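Long-range contacts in NikO protein (Streptomyces tendae, PDB 4FQD), which acts as an enolpyruvyl transferase essential in nikkomycin biosynthesis, probably taking the enolpyruvyl group from phosphoenolpyruvate as its MurA relatives do: residues S25-T30 with P282-G287; D264-V269 with S341-F346; L277-P282 with A320-K325; G289-V294 with V313-V318. The protein carries 4 engineered substitutions. All coordinates share one frame; numbering follows the deposited sequence.

In the fold
Helix 265-278 and the sheet over it join the four contacts. Contact 1 pairs two parallel strands of that sheet and shares Pro282 with contact 3, where the loop after the helix meets the loop after strand 317-320; the centres of these two are about 13 Å apart. Contact 4 packs helix 290-296 on the far hairpin of the same sheet, and Arg284 NH1 of contact 1 joins its Glu317 OE2 in a 2.7 Å salt bridge. Contact 2 lies deepest, its centre about 9 Å from that of the chain, with a bound sulfate about 4 Å from the Asp342 side chain. It touches contact 1 through Glu267 and Thr30, and contact 4 through Leu265 and Ala293.

Contact 1: S25-T30 with P282-G287; sequences SGAVRT and PLRITG
Val28 pairs with Ile285 where strands 27-29 and 283-286 run parallel, the axes of these short segments 4.8 Å apart and inclined by 19°. Val28 holds on with both backbone polar atoms: its N donates to Arg284 O, and its O accepts from Thr286 N at 2.9 Å, in nearly straight bonds. Past the end of strand 27-29, Thr286 O takes two donors from one residue, Thr30 N and Thr30 OG1. The hydroxyl can join in because OG1 sits between the backbone N and the carbonyl carbon (chi1 58°), within reach of the same oxygen. Thr30 CG2 then meets Ile285 CG2 at 3.7 Å, the two side chains crossing at about a right angle. Gly287 CA passes 3.4 Å from Thr30 OG1, and a CB there would run into the hydroxyl.

Val28 and Ile285 lie side by side on one face of the sheet, CG2 of the valine 3.7 Å from CG1 of the isoleucine, while Leu283 CD1 reaches Gly26 O. Ala27, Arg29, Arg284 and Thr286 occupy the other face, where Thr286 OG1 comes within 3.4 Å of Arg29 CB and Arg284 is salt-bridged to Glu317. The apolar face rests on helix 265-278 through Trp271 and Ile272, sheet outside and helix inside as in an inverse beta/alpha barrel; strand 283-286 lies between strand 27-29 and antiparallel strand 317-320.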
loop_
_atom_site.group_PDB
_atom_site.type_symbol
_atom_site.label_atom_id
_atom_site.label_comp_id
_atom_site.label_asym_id
_atom_site.label_seq_id
_atom_site.Cartn_x
_atom_site.Cartn_y
_atom_site.Cartn_z
ATOM N N SER A 25 30.149 -11.964 -11.607
ATOM C CA SER A 25 31.114 -10.899 -11.350
ATOM C C SER A 25 31.464 -10.162 -12.636
ATOM O O SER A 25 31.383 -10.723 -13.730
ATOM C CB SER A 25 32.383 -11.461 -10.704
ATOM O OG SER A 25 33.045 -12.361 -11.574
ATOM N N GLY A 26 31.853 -8.899 -12.497
ATOM C CA GLY A 26 32.214 -8.083 -13.641
ATOM C C GLY A 26 31.478 -6.757 -13.655
ATOM O O GLY A 26 31.022 -6.277 -12.617
ATOM N N ALA A 27 31.364 -6.166 -14.838
ATOM C CA ALA A 27 30.668 -4.896 -14.993
ATOM C C ALA A 27 29.596 -4.995 -16.070
ATOM O O ALA A 27 29.738 -5.746 -17.035
ATOM C CB ALA A 27 31.654 -3.787 -15.323
ATOM N N VAL A 28 28.519 -4.237 -15.895
ATOM C CA VAL A 28 27.442 -4.196 -16.875
ATOM C C VAL A 28 27.158 -2.762 -17.308
ATOM O O VAL A 28 27.198 -1.839 -16.495
ATOM C CB VAL A 28 26.145 -4.828 -16.326
ATOM C CG1 VAL A 28 26.296 -6.334 -16.201
ATOM C CG2 VAL A 28 25.774 -4.211 -14.987
ATOM N N ARG A 29 26.883 -2.578 -18.594
ATOM C CA ARG A 29 26.495 -1.269 -19.098
ATOM C C ARG A 29 25.030 -1.279 -19.514
ATOM O O ARG A 29 24.573 -2.188 -20.208
ATOM C CB ARG A 29 27.395 -0.829 -20.260
ATOM C CG ARG A 29 27.409 -1.777 -21.446
ATOM C CD ARG A 29 28.285 -1.242 -22.569
ATOM N NE ARG A 29 27.809 0.041 -23.082
ATOM C CZ ARG A 29 28.572 1.120 -23.222
ATOM N NH1 ARG A 29 29.855 1.077 -22.886
ATOM N NH2 ARG A 29 28.055 2.245 -23.699
ATOM N N THR A 30 24.294 -0.266 -19.073
ATOM C CA THR A 30 22.869 -0.182 -19.357
ATOM C C THR A 30 22.605 0.422 -20.728
ATOM O O THR A 30 23.456 1.112 -21.292
ATOM C CB THR A 30 22.137 0.662 -18.297
ATOM O OG1 THR A 30 22.711 1.974 -18.251
ATOM C CG2 THR A 30 22.253 0.015 -16.926
ATOM N N PRO A 282 30.793 -6.569 -5.324
ATOM C CA PRO A 282 29.969 -5.416 -5.706
ATOM C C PRO A 282 29.868 -5.242 -7.219
ATOM O O PRO A 282 30.877 -5.025 -7.891
ATOM C CB PRO A 282 30.725 -4.240 -5.087
ATOM C CG PRO A 282 31.351 -4.817 -3.876
ATOM C CD PRO A 282 31.741 -6.225 -4.247
ATOM N N LEU A 283 28.650 -5.345 -7.742
ATOM C CA LEU A 283 28.418 -5.277 -9.179
ATOM C C LEU A 283 28.322 -3.836 -9.667
ATOM O O LEU A 283 27.421 -3.092 -9.275
ATOM C CB LEU A 283 27.141 -6.035 -9.544
ATOM C CG LEU A 283 26.864 -6.191 -11.040
ATOM C CD1 LEU A 283 27.914 -7.086 -11.679
ATOM C CD2 LEU A 283 25.467 -6.739 -11.278
ATOM N N ARG A 284 29.254 -3.449 -10.531
ATOM C CA ARG A 284 29.275 -2.099 -11.075
ATOM C C ARG A 284 28.335 -1.995 -12.271
ATOM O O ARG A 284 28.435 -2.772 -13.222
ATOM C CB ARG A 284 30.698 -1.711 -11.475
ATOM C CG ARG A 284 31.051 -0.260 -11.193
ATOM C CD ARG A 284 32.535 -0.012 -11.400
ATOM N NE ARG A 284 32.943 -0.295 -12.772
ATOM C CZ ARG A 284 32.973 0.612 -13.742
ATOM N NH1 ARG A 284 32.620 1.863 -13.490
ATOM N NH2 ARG A 284 33.356 0.270 -14.963
ATOM N N ILE A 285 27.415 -1.037 -12.212
ATOM C CA ILE A 285 26.425 -0.847 -13.266
ATOM C C ILE A 285 26.546 0.558 -13.848
ATOM O O ILE A 285 26.260 1.544 -13.172
ATOM C CB ILE A 285 24.999 -1.047 -12.723
ATOM C CG1 ILE A 285 24.916 -2.337 -11.903
ATOM C CG2 ILE A 285 23.991 -1.059 -13.861
ATOM C CD1 ILE A 285 23.693 -2.422 -11.016
ATOM N N THR A 286 26.966 0.645 -15.106
ATOM C CA THR A 286 27.250 1.937 -15.724
ATOM C C THR A 286 26.158 2.403 -16.683
ATOM O O THR A 286 25.335 1.614 -17.147
ATOM C CB THR A 286 28.594 1.921 -16.477
ATOM O OG1 THR A 286 28.513 1.019 -17.588
ATOM C CG2 THR A 286 29.722 1.485 -15.551
ATOM N N GLY A 287 26.168 3.700 -16.976
ATOM C CA GLY A 287 25.212 4.300 -17.886
ATOM C C GLY A 287 25.326 5.809 -17.835
ATOM O O GLY A 287 25.415 6.384 -16.752
#

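Contact 2: D264-V269 with S341-F346; sequences DLIEVV and SDSQPF
The Phe346 ring meets Ile266 and Val269 at a slant, its CE2 atom 3.9 Å from Ile266 CG2, while Phe346 CB, at the root of the ring, lies 4.0 Å from Val269 CG1. This is helix-to-helix packing inside the beta/alpha inverse barrel, between the first turns of helix 265-278 and the start of helix 344-351. Ala413 and Leu417 of helix 409-419 also touch the Phe346 side chain, so it is buried among three helices.

Ile266 does most of the reaching. Its CD1, bent back at chi2 -57°, comes 3.5 Å from Ser343 OG and 3.7 Å from Asp342 CB, the isoleucine and aspartate side chains crossing at about a right angle. Val269 CG2 touches the same serine hydroxyl from the next turn of the helix. Ser343 OG is therefore bordered by methyl groups, and its polar need is met by a hydrogen bond to Glu300 OE2. The Asp342 carboxylate turns to a salt bridge with Arg368, close to the bound sulfate, leaving its CB to the isoleucine.

Asp264 is the N-cap of helix 265-278: its OD1 accepts from Glu267 N at 3.0 Å through the anti lone pair, while OD2 takes the backbone N-H of Lys34.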
loop_
_atom_site.group_PDB
_atom_site.type_symbol
_atom_site.label_atom_id
_atom_site.label_comp_id
_atom_site.label_asym_id
_atom_site.label_seq_id
_atom_site.Cartn_x
_atom_site.Cartn_y
_atom_site.Cartn_z
ATOM N N ASP A 264 17.943 2.926 -18.998
ATOM C CA ASP A 264 16.694 2.198 -18.791
ATOM C C ASP A 264 16.436 1.961 -17.308
ATOM O O ASP A 264 17.228 1.312 -16.626
ATOM C CB ASP A 264 16.710 0.871 -19.551
ATOM C CG ASP A 264 15.333 0.248 -19.668
ATOM O OD1 ASP A 264 14.875 -0.379 -18.690
ATOM O OD2 ASP A 264 14.708 0.382 -20.742
ATOM N N LEU A 265 15.323 2.501 -16.821
ATOM C CA LEU A 265 14.998 2.478 -15.401
ATOM C C LEU A 265 14.842 1.061 -14.858
ATOM O O LEU A 265 15.372 0.731 -13.798
ATOM C CB LEU A 265 13.721 3.281 -15.136
ATOM C CG LEU A 265 13.704 4.719 -15.659
ATOM C CD1 LEU A 265 12.428 5.432 -15.245
ATOM C CD2 LEU A 265 14.921 5.478 -15.173
ATOM N N ILE A 266 14.114 0.225 -15.589
ATOM C CA ILE A 266 13.848 -1.136 -15.139
ATOM C C ILE A 266 15.078 -2.027 -15.297
ATOM O O ILE A 266 15.262 -2.984 -14.545
ATOM C CB ILE A 266 12.639 -1.752 -15.871
ATOM C CG1 ILE A 266 11.469 -0.767 -15.873
ATOM C CG2 ILE A 266 12.223 -3.059 -15.215
ATOM C CD1 ILE A 266 11.037 -0.329 -14.487
ATOM N N GLU A 267 15.929 -1.706 -16.269
ATOM C CA GLU A 267 17.173 -2.447 -16.441
ATOM C C GLU A 267 18.083 -2.218 -15.241
ATOM O O GLU A 267 18.758 -3.139 -14.780
ATOM C CB GLU A 267 17.890 -2.045 -17.731
ATOM C CG GLU A 267 19.147 -2.861 -17.997
ATOM C CD GLU A 267 19.938 -2.370 -19.193
ATOM O OE1 GLU A 267 19.495 -1.402 -19.847
ATOM O OE2 GLU A 267 21.008 -2.953 -19.476
ATOM N N VAL A 268 18.093 -0.987 -14.737
ATOM C CA VAL A 268 18.865 -0.653 -13.547
ATOM C C VAL A 268 18.368 -1.466 -12.357
ATOM O O VAL A 268 19.161 -2.059 -11.626
ATOM C CB VAL A 268 18.781 0.851 -13.212
ATOM C CG1 VAL A 268 19.442 1.138 -11.871
ATOM C CG2 VAL A 268 19.425 1.676 -14.314
ATOM N N VAL A 269 17.050 -1.493 -12.179
ATOM C CA VAL A 269 16.424 -2.290 -11.130
ATOM C C VAL A 269 16.808 -3.758 -11.274
ATOM O O VAL A 269 17.149 -4.422 -10.293
ATOM C CB VAL A 269 14.886 -2.166 -11.176
ATOM C CG1 VAL A 269 14.239 -3.114 -10.173
ATOM C CG2 VAL A 269 14.459 -0.731 -10.916
ATOM N N SER A 341 5.398 -0.424 -12.029
ATOM C CA SER A 341 4.751 -1.725 -12.052
ATOM C C SER A 341 5.743 -2.797 -12.497
ATOM O O SER A 341 5.649 -3.954 -12.090
ATOM C CB SER A 341 3.545 -1.693 -12.990
ATOM O OG SER A 341 2.706 -2.814 -12.778
ATOM N N ASP A 342 6.698 -2.395 -13.329
ATOM C CA ASP A 342 7.708 -3.311 -13.847
ATOM C C ASP A 342 8.791 -3.616 -12.816
ATOM O O ASP A 342 9.528 -4.593 -12.950
ATOM C CB ASP A 342 8.348 -2.741 -15.115
ATOM C CG ASP A 342 7.393 -2.722 -16.290
ATOM O OD1 ASP A 342 6.573 -3.656 -16.404
ATOM O OD2 ASP A 342 7.462 -1.775 -17.102
ATOM N N SER A 343 8.886 -2.775 -11.791
ATOM C CA SER A 343 9.901 -2.942 -10.756
ATOM C C SER A 343 9.460 -3.955 -9.705
ATOM O O SER A 343 10.286 -4.603 -9.062
ATOM C CB SER A 343 10.209 -1.598 -10.091
ATOM O OG SER A 343 10.680 -0.655 -11.038
ATOM N N GLN A 344 8.148 -4.086 -9.546
ATOM C CA GLN A 344 7.559 -4.962 -8.535
ATOM C C GLN A 344 7.993 -6.445 -8.556
ATOM O O GLN A 344 8.231 -7.019 -7.493
ATOM C CB GLN A 344 6.030 -4.815 -8.538
ATOM C CG GLN A 344 5.261 -6.118 -8.520
ATOM C CD GLN A 344 4.224 -6.183 -9.621
ATOM O OE1 GLN A 344 4.102 -7.193 -10.313
ATOM N NE2 GLN A 344 3.467 -5.104 -9.789
ATOM N N PRO A 345 8.099 -7.070 -9.746
ATOM C CA PRO A 345 8.518 -8.479 -9.728
ATOM C C PRO A 345 9.916 -8.695 -9.147
ATOM O O PRO A 345 10.156 -9.705 -8.484
ATOM C CB PRO A 345 8.506 -8.866 -11.211
ATOM C CG PRO A 345 7.539 -7.934 -11.834
ATOM C CD PRO A 345 7.710 -6.639 -11.102
ATOM N N PHE A 346 10.823 -7.755 -9.391
ATOM C CA PHE A 346 12.185 -7.868 -8.886
ATOM C C PHE A 346 12.241 -7.606 -7.384
ATOM O O PHE A 346 13.088 -8.153 -6.679
ATOM C CB PHE A 346 13.113 -6.915 -9.637
ATOM C CG PHE A 346 13.078 -7.093 -11.126
ATOM C CD1 PHE A 346 13.794 -8.112 -11.732
ATOM C CD2 PHE A 346 12.324 -6.246 -11.921
ATOM C CE1 PHE A 346 13.761 -8.282 -13.102
ATOM C CE2 PHE A 346 12.287 -6.409 -13.291
ATOM C CZ PHE A 346 13.006 -7.428 -13.883
#

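Contact 3: L277-P282 with A320-K325; sequences LLADEP and AHPLTK
Pro282 sets its CB over one face of the His321 imidazole, 4.2 Å from the ring centroid and 13° off the normal: a CH-pi contact. CB is offset toward the rim, and Pro282 CG comes 3.8 Å from His321 ND1. The chain here turns from the end of helix 265-278 into strand 283-286 of the inverse barrel, and it packs against the loop that leaves neighbouring strand 317-320. His321 CG stands anti to the carbonyl carbon (chi1 -65°), the position from which the ring meets the proline, and NE2 is hydrogen-bonded to Asp312 OD2. An alanine in place of His321 would probably leave Pro282 CB and CG without the imidazole they rest on and Asp312 OD2 without this partner.

Pro322 fits into the bend formed by residues 279-282. Its CB is 3.2 Å from Ala279 O, its CG lies 4.1 Å from Ala279 CB and also meets Glu281 O, and its CD faces Pro282 N. Ala279 O also accepts from Arg23 NH1, which satisfies the carbonyl beside this apolar ring. Back at the helix, Leu277 and Leu323 both touch Tyr353, and they meet each other methyl to methyl, Leu277 CD2 lying 3.8 Å from Leu323 CD1.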
loop_
_atom_site.group_PDB
_atom_site.type_symbol
_atom_site.label_atom_id
_atom_site.label_comp_id
_atom_site.label_asym_id
_atom_site.label_seq_id
_atom_site.Cartn_x
_atom_site.Cartn_y
_atom_site.Cartn_z
ATOM N N LEU A 277 21.703 -10.507 -5.259
ATOM C CA LEU A 277 21.372 -11.911 -5.033
ATOM C C LEU A 277 22.297 -12.916 -5.721
ATOM O O LEU A 277 22.386 -14.066 -5.294
ATOM C CB LEU A 277 19.924 -12.183 -5.452
ATOM C CG LEU A 277 18.851 -11.348 -4.751
ATOM C CD1 LEU A 277 17.464 -11.717 -5.258
ATOM C CD2 LEU A 277 18.940 -11.514 -3.242
ATOM N N LEU A 278 22.984 -12.492 -6.778
ATOM C CA LEU A 278 23.755 -13.432 -7.590
ATOM C C LEU A 278 25.261 -13.177 -7.612
ATOM O O LEU A 278 26.038 -14.075 -7.930
ATOM C CB LEU A 278 23.210 -13.470 -9.022
ATOM C CG LEU A 278 21.724 -13.806 -9.164
ATOM C CD1 LEU A 278 21.302 -13.768 -10.627
ATOM C CD2 LEU A 278 21.411 -15.161 -8.544
ATOM N N ALA A 279 25.674 -11.958 -7.280
ATOM C CA ALA A 279 27.089 -11.602 -7.325
ATOM C C ALA A 279 27.808 -11.914 -6.015
ATOM O O ALA A 279 27.180 -12.011 -4.962
ATOM C CB ALA A 279 27.256 -10.133 -7.689
ATOM N N ASP A 280 29.126 -12.076 -6.089
ATOM C CA ASP A 280 29.937 -12.301 -4.895
ATOM C C ASP A 280 30.826 -11.092 -4.610
ATOM O O ASP A 280 31.436 -10.991 -3.546
ATOM C CB ASP A 280 30.778 -13.573 -5.033
ATOM C CG ASP A 280 31.672 -13.550 -6.251
ATOM O OD1 ASP A 280 31.385 -12.766 -7.178
ATOM O OD2 ASP A 280 32.655 -14.318 -6.288
ATOM N N GLU A 281 30.891 -10.183 -5.576
ATOM C CA GLU A 281 31.558 -8.899 -5.400
ATOM C C GLU A 281 30.612 -7.791 -5.855
ATOM O O GLU A 281 29.716 -8.043 -6.662
ATOM C CB GLU A 281 32.866 -8.854 -6.195
ATOM C CG GLU A 281 34.021 -9.589 -5.533
ATOM C CD GLU A 281 34.405 -8.993 -4.190
ATOM O OE1 GLU A 281 34.604 -7.761 -4.113
ATOM O OE2 GLU A 281 34.507 -9.757 -3.207
ATOM N N PRO A 282 30.793 -6.569 -5.324
ATOM C CA PRO A 282 29.969 -5.416 -5.706
ATOM C C PRO A 282 29.868 -5.242 -7.219
ATOM O O PRO A 282 30.877 -5.025 -7.891
ATOM C CB PRO A 282 30.725 -4.240 -5.087
ATOM C CG PRO A 282 31.351 -4.817 -3.876
ATOM C CD PRO A 282 31.741 -6.225 -4.247
ATOM N N ALA A 320 25.905 -2.124 -6.857
ATOM C CA ALA A 320 25.018 -2.944 -6.043
ATOM C C ALA A 320 25.802 -4.009 -5.285
ATOM O O ALA A 320 26.531 -4.801 -5.883
ATOM C CB ALA A 320 23.945 -3.583 -6.908
ATOM N N HIS A 321 25.647 -4.023 -3.966
ATOM C CA HIS A 321 26.387 -4.947 -3.113
ATOM C C HIS A 321 25.594 -6.217 -2.827
ATOM O O HIS A 321 24.396 -6.159 -2.549
ATOM C CB HIS A 321 26.773 -4.270 -1.797
ATOM C CG HIS A 321 27.724 -3.125 -1.961
ATOM N ND1 HIS A 321 28.997 -3.136 -1.438
ATOM C CD2 HIS A 321 27.586 -1.936 -2.592
ATOM C CE1 HIS A 321 29.605 -2.002 -1.736
ATOM N NE2 HIS A 321 28.769 -1.255 -2.438
ATOM N N PRO A 322 26.267 -7.375 -2.896
ATOM C CA PRO A 322 25.662 -8.666 -2.558
ATOM C C PRO A 322 25.200 -8.702 -1.105
ATOM O O PRO A 322 25.604 -7.854 -0.308
ATOM C CB PRO A 322 26.813 -9.654 -2.763
ATOM C CG PRO A 322 27.721 -8.982 -3.732
ATOM C CD PRO A 322 27.646 -7.526 -3.391
ATOM N N LEU A 323 24.363 -9.679 -0.772
ATOM C CA LEU A 323 23.845 -9.822 0.584
ATOM C C LEU A 323 24.952 -10.051 1.608
ATOM O O LEU A 323 25.874 -10.834 1.380
ATOM C CB LEU A 323 22.836 -10.970 0.652
ATOM C CG LEU A 323 21.482 -10.729 -0.016
ATOM C CD1 LEU A 323 20.605 -11.963 0.102
ATOM C CD2 LEU A 323 20.800 -9.523 0.605
ATOM N N THR A 324 24.852 -9.356 2.735
ATOM C CA THR A 324 25.759 -9.567 3.855
ATOM C C THR A 324 24.961 -10.113 5.031
ATOM O O THR A 324 25.522 -10.626 5.999
ATOM C CB THR A 324 26.461 -8.263 4.272
ATOM O OG1 THR A 324 25.477 -7.264 4.568
ATOM C CG2 THR A 324 27.361 -7.763 3.155
ATOM N N LYS A 325 23.641 -9.995 4.925
ATOM C CA LYS A 325 22.717 -10.476 5.940
ATOM C C LYS A 325 21.314 -10.479 5.337
ATOM O O LYS A 325 21.093 -9.855 4.299
ATOM C CB LYS A 325 22.778 -9.581 7.182
ATOM C CG LYS A 325 22.345 -8.146 6.948
ATOM C CD LYS A 325 22.475 -7.331 8.224
ATOM C CE LYS A 325 21.898 -5.937 8.053
ATOM N NZ LYS A 325 22.584 -5.174 6.976
#

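Contact 4: G289-V294 with V313-V318; sequences GIDRAV and VGADEV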
loop_
_atom_site.group_PDB
_atom_site.type_symbol
_atom_site.label_atom_id
_atom_site.label_comp_id
_atom_site.label_asym_id
_atom_site.label_seq_id
_atom_site.Cartn_x
_atom_site.Cartn_y
_atom_site.Cartn_z
ATOM N N GLY A 289 24.605 9.318 -17.288
ATOM C CA GLY A 289 23.585 10.028 -16.542
ATOM C C GLY A 289 22.670 9.083 -15.790
ATOM O O GLY A 289 21.465 9.313 -15.698
ATOM N N ILE A 290 23.248 8.016 -15.245
ATOM C CA ILE A 290 22.478 7.019 -14.512
ATOM C C ILE A 290 21.961 7.583 -13.191
ATOM O O ILE A 290 21.037 7.033 -12.591
ATOM C CB ILE A 290 23.304 5.740 -14.250
ATOM C CG1 ILE A 290 22.383 4.538 -14.019
ATOM C CG2 ILE A 290 24.250 5.939 -13.077
ATOM C CD1 ILE A 290 23.120 3.229 -13.837
ATOM N N ASP A 291 22.561 8.683 -12.743
ATOM C CA ASP A 291 22.110 9.360 -11.534
ATOM C C ASP A 291 20.694 9.897 -11.714
ATOM O O ASP A 291 19.905 9.922 -10.770
ATOM C CB ASP A 291 23.071 10.488 -11.148
ATOM C CG ASP A 291 23.435 11.377 -12.324
ATOM O OD1 ASP A 291 22.799 11.257 -13.392
ATOM O OD2 ASP A 291 24.360 12.205 -12.176
ATOM N N ARG A 292 20.380 10.324 -12.934
ATOM C CA ARG A 292 19.030 10.763 -13.269
ATOM C C ARG A 292 18.061 9.592 -13.197
ATOM O O ARG A 292 16.923 9.741 -12.750
ATOM C CB ARG A 292 18.992 11.386 -14.666
ATOM C CG ARG A 292 19.543 12.797 -14.731
ATOM C CD ARG A 292 19.551 13.327 -16.156
ATOM N NE ARG A 292 18.236 13.243 -16.786
ATOM C CZ ARG A 292 17.998 12.615 -17.932
ATOM N NH1 ARG A 292 18.990 12.019 -18.582
ATOM N NH2 ARG A 292 16.769 12.586 -18.432
ATOM N N ALA A 293 18.521 8.427 -13.646
ATOM C CA ALA A 293 17.721 7.211 -13.587
ATOM C C ALA A 293 17.446 6.830 -12.139
ATOM O O ALA A 293 16.330 6.448 -11.790
ATOM C CB ALA A 293 18.423 6.075 -14.313
ATOM N N VAL A 294 18.472 6.948 -11.300
ATOM C CA VAL A 294 18.350 6.646 -9.879
ATOM C C VAL A 294 17.344 7.567 -9.196
ATOM O O VAL A 294 16.479 7.108 -8.450
ATOM C CB VAL A 294 19.712 6.754 -9.161
ATOM C CG1 VAL A 294 19.526 6.807 -7.650
ATOM C CG2 VAL A 294 20.601 5.592 -9.553
ATOM N N VAL A 313 25.662 5.142 -5.197
ATOM C CA VAL A 313 25.205 5.915 -6.346
ATOM C C VAL A 313 26.222 6.963 -6.791
ATOM O O VAL A 313 26.605 7.840 -6.016
ATOM C CB VAL A 313 23.858 6.605 -6.064
ATOM C CG1 VAL A 313 23.452 7.481 -7.240
ATOM C CG2 VAL A 313 22.786 5.567 -5.769
ATOM N N GLY A 314 26.652 6.858 -8.044
ATOM C CA GLY A 314 27.558 7.828 -8.631
ATOM C C GLY A 314 26.882 8.600 -9.748
ATOM O O GLY A 314 25.654 8.672 -9.807
ATOM N N ALA A 315 27.682 9.174 -10.640
ATOM C CA ALA A 315 27.149 9.969 -11.740
ATOM C C ALA A 315 26.785 9.101 -12.939
ATOM O O ALA A 315 25.645 9.119 -13.407
ATOM C CB ALA A 315 28.146 11.036 -12.146
ATOM N N ASP A 316 27.759 8.346 -13.435
ATOM C CA ASP A 316 27.542 7.483 -14.590
ATOM C C ASP A 316 27.596 6.009 -14.209
ATOM O O ASP A 316 27.657 5.138 -15.077
ATOM C CB ASP A 316 28.567 7.777 -15.687
ATOM C CG ASP A 316 28.499 9.207 -16.179
ATOM O OD1 ASP A 316 27.513 9.555 -16.866
ATOM O OD2 ASP A 316 29.433 9.984 -15.887
ATOM N N GLU A 317 27.573 5.732 -12.910
ATOM C CA GLU A 317 27.616 4.356 -12.434
ATOM C C GLU A 317 26.952 4.190 -11.072
ATOM O O GLU A 317 26.933 5.113 -10.257
ATOM C CB GLU A 317 29.062 3.854 -12.367
ATOM C CG GLU A 317 29.896 4.510 -11.279
ATOM C CD GLU A 317 31.227 3.815 -11.065
ATOM O OE1 GLU A 317 31.371 3.111 -10.044
ATOM O OE2 GLU A 317 32.129 3.977 -11.913
ATOM N N VAL A 318 26.394 3.006 -10.840
ATOM C CA VAL A 318 25.919 2.629 -9.516
ATOM C C VAL A 318 26.506 1.273 -9.148
ATOM O O VAL A 318 26.815 0.462 -10.021
ATOM C CB VAL A 318 24.378 2.575 -9.430
ATOM C CG1 VAL A 318 23.783 3.930 -9.775
ATOM C CG2 VAL A 318 23.822 1.494 -10.342
#
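Gly289 N donates to Asp316 OD1 at 2.9 Å, meeting the carboxylate on its anti side, 20° out of plane. Two residues further on, Asp291 N donates to Ala315 O at 3.2 Å, a bent bond with 145° at the hydrogen. The loop around Ala315 thus sits against the start of helix 290-296. Asp291 CG stands between its backbone N and carbonyl carbon (chi1 47°), which holds the carboxyl carbon 3.3 Å from Ala315 O, while CB rests 3.4 Å from Gly314 O. Replacing Asp291 by an alanine, which keeps CB, would take the carboxylate away and probably open a gap beside the Ala315 backbone.

Ile290 CG2 packs against the backbone at Glu317 N and on Val318 CG1, where an apolar layer of Ile290, Val294, Val313 and Val318 begins. Val294 CG2 slides past Val318 to come 3.6 Å from its CG1. Val294 and Val313 meet tip to tip, Val294 CG1 4.0 Å from Val313 CG2, and Phe301 of helix 298-307 touches both valines. Gly314 N bonds to Glu317 O at 2.8 Å and closes the turn. The arrangement is a beta hairpin, strands 311-313 and 317-320, covered by the helix that follows strand 283-286: helix packed on sheet, as in the inverse beta/alpha barrel.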